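Local structure of phospholyase (Arthrobacter aurescens, 5G4I) at residues A[39-44]-A[398-403]; A[47-52]-A[57-62]. The protein acts as a pyridoxal 5'-phosphate-dependent phospholyase of the class III aminotransferase family, probably eliminating phosphate from ethanolamine phosphate. One frame throughout, in Å; residues are numbered along the deposited sequence.

Contact 1: A[39-44]-A[398-403]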
loop_
_atom_site.group_PDB
_atom_site.type_symbol
_atom_site.label_atom_id
_atom_site.label_comp_id
_atom_site.label_asym_id
_atom_site.label_seq_id
_atom_site.Cartn_x
_atom_site.Cartn_y
_atom_site.Cartn_z
ATOM N N LEU A 39 19.251 -13.745 11.384
ATOM C CA LEU A 39 20.158 -12.717 11.840
ATOM C C LEU A 39 19.372 -11.506 12.378
ATOM O O LEU A 39 18.468 -11.036 11.624
ATOM C CB LEU A 39 21.078 -12.136 10.698
ATOM C CG LEU A 39 22.306 -12.870 10.247
ATOM C CD1 LEU A 39 22.943 -11.905 9.213
ATOM C CD2 LEU A 39 23.243 -13.172 11.434
ATOM N N GLU A 40 19.743 -10.984 13.564
ATOM C CA GLU A 40 19.151 -9.816 14.177
ATOM C C GLU A 40 20.043 -8.624 13.862
ATOM O O GLU A 40 21.170 -8.480 14.381
ATOM C CB GLU A 40 18.970 -9.954 15.726
ATOM C CG GLU A 40 18.283 -8.764 16.358
ATOM C CD GLU A 40 18.081 -8.853 17.868
ATOM O OE1 GLU A 40 18.356 -9.961 18.375
ATOM O OE2 GLU A 40 17.796 -7.802 18.494
ATOM N N LEU A 41 19.588 -7.722 12.946
ATOM C CA LEU A 41 20.385 -6.555 12.561
ATOM C C LEU A 41 19.917 -5.336 13.266
ATOM O O LEU A 41 18.755 -4.945 13.131
ATOM C CB LEU A 41 20.361 -6.400 11.001
ATOM C CG LEU A 41 21.016 -7.512 10.205
ATOM C CD1 LEU A 41 21.009 -7.180 8.721
ATOM C CD2 LEU A 41 22.466 -7.766 10.634
ATOM N N VAL A 42 20.789 -4.720 14.069
ATOM C CA VAL A 42 20.391 -3.657 14.995
ATOM C C VAL A 42 20.740 -2.228 14.582
ATOM O O VAL A 42 20.129 -1.252 15.087
ATOM C CB VAL A 42 20.930 -3.920 16.457
ATOM C CG1 VAL A 42 20.423 -5.288 16.909
ATOM C CG2 VAL A 42 22.412 -3.836 16.520
ATOM N N SER A 43 21.718 -2.048 13.716
ATOM C CA SER A 43 22.150 -0.712 13.247
ATOM C C SER A 43 22.881 -0.883 11.943
ATOM O O SER A 43 23.365 -1.974 11.540
ATOM C CB SER A 43 23.007 -0.003 14.252
ATOM O OG SER A 43 24.256 -0.672 14.427
ATOM N N GLY A 44 22.945 0.212 11.182
ATOM C CA GLY A 44 23.705 0.266 9.925
ATOM C C GLY A 44 24.255 1.670 9.638
ATOM O O GLY A 44 23.759 2.678 10.189
ATOM N N GLY A 398 31.554 -12.196 6.552
ATOM C CA GLY A 398 31.146 -10.819 6.742
ATOM C C GLY A 398 30.495 -10.171 5.501
ATOM O O GLY A 398 30.590 -8.939 5.407
ATOM N N VAL A 399 29.879 -10.951 4.651
ATOM C CA VAL A 399 29.259 -10.369 3.382
ATOM C C VAL A 399 27.855 -10.938 3.225
ATOM O O VAL A 399 27.664 -12.149 3.189
ATOM C CB VAL A 399 30.124 -10.607 2.109
ATOM C CG1 VAL A 399 29.531 -9.827 0.899
ATOM C CG2 VAL A 399 31.587 -10.181 2.351
ATOM N N LEU A 400 26.857 -10.051 3.021
ATOM C CA LEU A 400 25.462 -10.467 2.800
ATOM C C LEU A 400 25.128 -10.520 1.302
ATOM O O LEU A 400 25.188 -9.490 0.635
ATOM C CB LEU A 400 24.468 -9.484 3.524
ATOM C CG LEU A 400 24.728 -9.264 5.000
ATOM C CD1 LEU A 400 23.725 -8.214 5.536
ATOM C CD2 LEU A 400 24.694 -10.570 5.763
ATOM N N ILE A 401 24.818 -11.687 0.765
ATOM C CA ILE A 401 24.352 -11.941 -0.574
ATOM C C ILE A 401 23.153 -12.935 -0.557
ATOM O O ILE A 401 22.803 -13.468 0.503
ATOM C CB ILE A 401 25.495 -12.417 -1.497
ATOM C CG1 ILE A 401 26.075 -13.770 -1.039
ATOM C CG2 ILE A 401 26.565 -11.338 -1.708
ATOM C CD1 ILE A 401 26.901 -14.449 -2.089
ATOM N N SER A 402 22.545 -13.136 -1.670
ATOM C CA SER A 402 21.416 -14.064 -1.797
ATOM C C SER A 402 21.458 -14.818 -3.146
ATOM O O SER A 402 22.467 -14.912 -3.856
ATOM C CB SER A 402 20.081 -13.347 -1.600
ATOM O OG SER A 402 19.062 -14.319 -1.233
ATOM N N ARG A 403 20.310 -15.408 -3.544
ATOM C CA ARG A 403 20.170 -16.098 -4.847
ATOM C C ARG A 403 18.804 -15.936 -5.484
ATOM O O ARG A 403 17.831 -15.541 -4.767
ATOM C CB ARG A 403 20.465 -17.598 -4.716
ATOM C CG ARG A 403 19.597 -18.277 -3.683
ATOM C CD ARG A 403 19.760 -19.819 -3.686
ATOM N NE ARG A 403 19.157 -20.453 -2.498
ATOM C CZ ARG A 403 19.279 -21.773 -2.224
ATOM N NH1 ARG A 403 19.915 -22.632 -3.085
ATOM N NH2 ARG A 403 18.779 -22.255 -1.086
#
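L400 is fixed through its backbone by hydrogen bonding to L58, while its side chain meets L39 and L41 through carbon atoms alone. The two methyls of L400 divide the work. CD2 lies 4.1 Å from L39 CD1, the closer of the two approaches, and CD1 lies 4.3 Å from L41 CD1, so one forked end engages two leucines spaced two residues apart. In L400 the CG stands beside the backbone N and anti to the carbonyl carbon (chi1 -54°), with chi2 extended at 177°, which projects the fork from its strand toward 39-44. L41 and L400 lie on strands that are not neighbours, and L39 just precedes the first of them: even the nearest CA atoms, those of L39 and L400, are 10.7 Å apart, and strands 48-51 and 56-59 lie between in the sheet. L49 and Y57 from those strands also touch L400, and Y91 of the second subunit packs on both L41 and L400. With methyl contacts at van der Waals range and only 82 Å² buried between the segments, the chemistry implies a small apolar cluster, completed by the intervening strands and the dimer partner.

Contact 2: A[47-52]-A[57-62]. With PO4 (phosphate ion), chain D.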
loop_
_atom_site.group_PDB
_atom_site.type_symbol
_atom_site.label_atom_id
_atom_site.label_comp_id
_atom_site.label_asym_id
_atom_site.label_seq_id
_atom_site.Cartn_x
_atom_site.Cartn_y
_atom_site.Cartn_z
ATOM N N VAL A 47 27.089 1.214 3.687
ATOM C CA VAL A 47 27.047 -0.161 3.224
ATOM C C VAL A 47 27.274 -1.187 4.382
ATOM O O VAL A 47 27.320 -2.399 4.096
ATOM C CB VAL A 47 28.004 -0.436 2.082
ATOM C CG1 VAL A 47 27.690 0.389 0.802
ATOM C CG2 VAL A 47 29.515 -0.303 2.536
ATOM N N TRP A 48 27.420 -0.664 5.608
ATOM C CA TRP A 48 27.801 -1.567 6.724
ATOM C C TRP A 48 26.647 -1.834 7.699
ATOM O O TRP A 48 25.859 -0.888 7.968
ATOM C CB TRP A 48 28.970 -0.921 7.467
ATOM C CG TRP A 48 30.199 -0.684 6.646
ATOM C CD1 TRP A 48 30.596 0.543 6.153
ATOM C CD2 TRP A 48 31.111 -1.677 6.102
ATOM N NE1 TRP A 48 31.737 0.381 5.405
ATOM C CE2 TRP A 48 32.080 -0.964 5.337
ATOM C CE3 TRP A 48 31.243 -3.047 6.256
ATOM C CZ2 TRP A 48 33.155 -1.636 4.695
ATOM C CZ3 TRP A 48 32.352 -3.715 5.583
ATOM C CH2 TRP A 48 33.274 -2.973 4.819
ATOM N N LEU A 49 26.500 -3.071 8.155
ATOM C CA LEU A 49 25.458 -3.498 9.097
ATOM C C LEU A 49 26.035 -4.230 10.289
ATOM O O LEU A 49 26.989 -4.965 10.103
ATOM C CB LEU A 49 24.456 -4.404 8.413
ATOM C CG LEU A 49 23.496 -3.728 7.405
ATOM C CD1 LEU A 49 22.968 -4.725 6.376
ATOM C CD2 LEU A 49 22.395 -2.961 8.178
ATOM N N THR A 50 25.422 -4.052 11.463
ATOM C CA THR A 50 25.904 -4.658 12.715
ATOM C C THR A 50 24.790 -5.487 13.358
ATOM O O THR A 50 23.587 -5.064 13.402
ATOM C CB THR A 50 26.327 -3.601 13.720
ATOM O OG1 THR A 50 27.371 -2.794 13.152
ATOM C CG2 THR A 50 26.885 -4.267 15.004
ATOM N N ASP A 51 25.107 -6.737 13.687
ATOM C CA ASP A 51 24.193 -7.693 14.383
ATOM C C ASP A 51 24.179 -7.501 15.915
ATOM O O ASP A 51 24.916 -6.683 16.420
ATOM C CB ASP A 51 24.330 -9.175 13.886
ATOM C CG ASP A 51 25.551 -9.954 14.439
ATOM O OD1 ASP A 51 26.099 -9.412 15.424
ATOM O OD2 ASP A 51 25.874 -11.041 13.845
ATOM N N ALA A 52 23.238 -8.205 16.550
ATOM C CA ALA A 52 23.013 -8.035 18.008
ATOM C C ALA A 52 24.257 -8.523 18.807
ATOM O O ALA A 52 24.374 -8.119 19.988
ATOM C CB ALA A 52 21.747 -8.754 18.459
ATOM N N TYR A 57 28.939 -6.541 8.930
ATOM C CA TYR A 57 28.815 -7.128 7.623
ATOM C C TYR A 57 28.799 -6.023 6.506
ATOM O O TYR A 57 28.244 -4.922 6.740
ATOM C CB TYR A 57 27.492 -7.933 7.450
ATOM C CG TYR A 57 27.224 -9.007 8.490
ATOM C CD1 TYR A 57 26.746 -8.638 9.734
ATOM C CD2 TYR A 57 27.466 -10.299 8.223
ATOM C CE1 TYR A 57 26.505 -9.597 10.720
ATOM C CE2 TYR A 57 27.173 -11.314 9.174
ATOM C CZ TYR A 57 26.807 -10.904 10.429
ATOM O OH TYR A 57 26.533 -11.884 11.380
ATOM N N LEU A 58 29.351 -6.415 5.370
ATOM C CA LEU A 58 29.243 -5.645 4.109
ATOM C C LEU A 58 27.910 -6.065 3.446
ATOM O O LEU A 58 27.675 -7.223 3.190
ATOM C CB LEU A 58 30.424 -5.935 3.186
ATOM C CG LEU A 58 30.409 -5.206 1.807
ATOM C CD1 LEU A 58 30.384 -3.727 1.942
ATOM C CD2 LEU A 58 31.598 -5.670 0.948
ATOM N N ASP A 59 27.031 -5.046 3.157
ATOM C CA ASP A 59 25.749 -5.281 2.482
ATOM C C ASP A 59 25.902 -5.434 0.983
ATOM O O ASP A 59 26.090 -4.408 0.303
ATOM C CB ASP A 59 24.760 -4.145 2.836
ATOM C CG ASP A 59 23.309 -4.436 2.423
ATOM O OD1 ASP A 59 23.097 -5.366 1.607
ATOM O OD2 ASP A 59 22.447 -3.699 2.961
ATOM N N GLY A 60 25.894 -6.667 0.458
ATOM C CA GLY A 60 25.818 -6.934 -0.991
ATOM C C GLY A 60 24.475 -7.306 -1.581
ATOM O O GLY A 60 24.398 -7.930 -2.660
ATOM N N TYR A 61 23.414 -6.921 -0.825
ATOM C CA TYR A 61 22.056 -7.403 -1.131
ATOM C C TYR A 61 20.931 -6.383 -1.181
ATOM O O TYR A 61 20.009 -6.523 -1.996
ATOM C CB TYR A 61 21.667 -8.588 -0.118
ATOM C CG TYR A 61 20.219 -9.057 -0.239
ATOM C CD1 TYR A 61 19.821 -9.735 -1.320
ATOM C CD2 TYR A 61 19.282 -8.542 0.625
ATOM C CE1 TYR A 61 18.458 -10.029 -1.494
ATOM C CE2 TYR A 61 17.938 -8.807 0.447
ATOM C CZ TYR A 61 17.618 -9.573 -0.587
ATOM O OH TYR A 61 16.233 -9.789 -0.724
ATOM N N ASN A 62 20.889 -5.442 -0.233
ATOM C CA ASN A 62 19.665 -4.624 -0.034
ATOM C C ASN A 62 19.566 -3.433 -0.976
ATOM O O ASN A 62 20.419 -2.550 -0.961
ATOM C CB ASN A 62 19.540 -4.164 1.420
ATOM C CG ASN A 62 19.195 -5.358 2.337
ATOM O OD1 ASN A 62 18.089 -5.924 2.275
ATOM N ND2 ASN A 62 20.241 -5.879 3.026
HETATM P P PO4 D . 13.989 -8.862 -2.766
HETATM O O1 PO4 D . 14.159 -8.457 -4.110
HETATM O O2 PO4 D . 14.603 -7.951 -1.705
HETATM O O3 PO4 D . 15.102 -9.903 -2.791
HETATM O O4 PO4 D . 12.669 -9.435 -2.319
#
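Backbone hydrogen bonds come first: D59 N donates to V47 O at 2.8 Å, and L49 and Y57 form a hydrogen-bonded antiparallel pair, W48 and L58 a non-hydrogen-bonded one. Among side chains, Y57 OH donates to D51 OD2 at 2.7 Å, reaching its anti side from out of the carboxylate plane, which is turned 65° from the ring. D59 CG lies anti to the backbone N (chi1 -168°), carrying the carboxylate toward the following turn: OD1 takes the N-H groups of Y61 and N62, while OD2 receives H69 NE2 and N62 ND2. Were this aspartate an alanine, both N-H groups and H69 would probably lose their acceptor, leaving the N62 amide gripped by H88 and Y91 of the second subunit. Y61 OH meets a phosphate ion, probably from the crystallisation liquor, at a doubtfully short distance; R414, cofactor-binding Q254 and R90 of the second subunit also bond it. In apolar contacts, L58 CD1 sits over one face of the W48 six-membered ring, 14° off the normal, and meets V47 CG2 at 3.6 Å. The whole is a beta hairpin whose second strand ends in an Asx turn at D59, with the N62 side chain about 11 Å from the bound pyridoxal phosphate.

The two contacts have centres 4 Å apart and share one mixed seven-stranded sheet, where the strands run in the order 41-45, 48-51, 56-59, 399-404. Contact 2 joins the inner two of these four and contact 1 the outer two, so contact 1 spans the hairpin of contact 2. Along the chain 39-44, 47-52 and 57-62 follow in quick succession, and 398-403 returns more than 300 residues later. Backbone bonds stitch them together: V42 N lies 2.9 Å from T50 O and L58 N 2.8 Å from G398 O, both probable hydrogen bonds. Both contacts also touch the second subunit, which places this end of the sheet at the dimer interface.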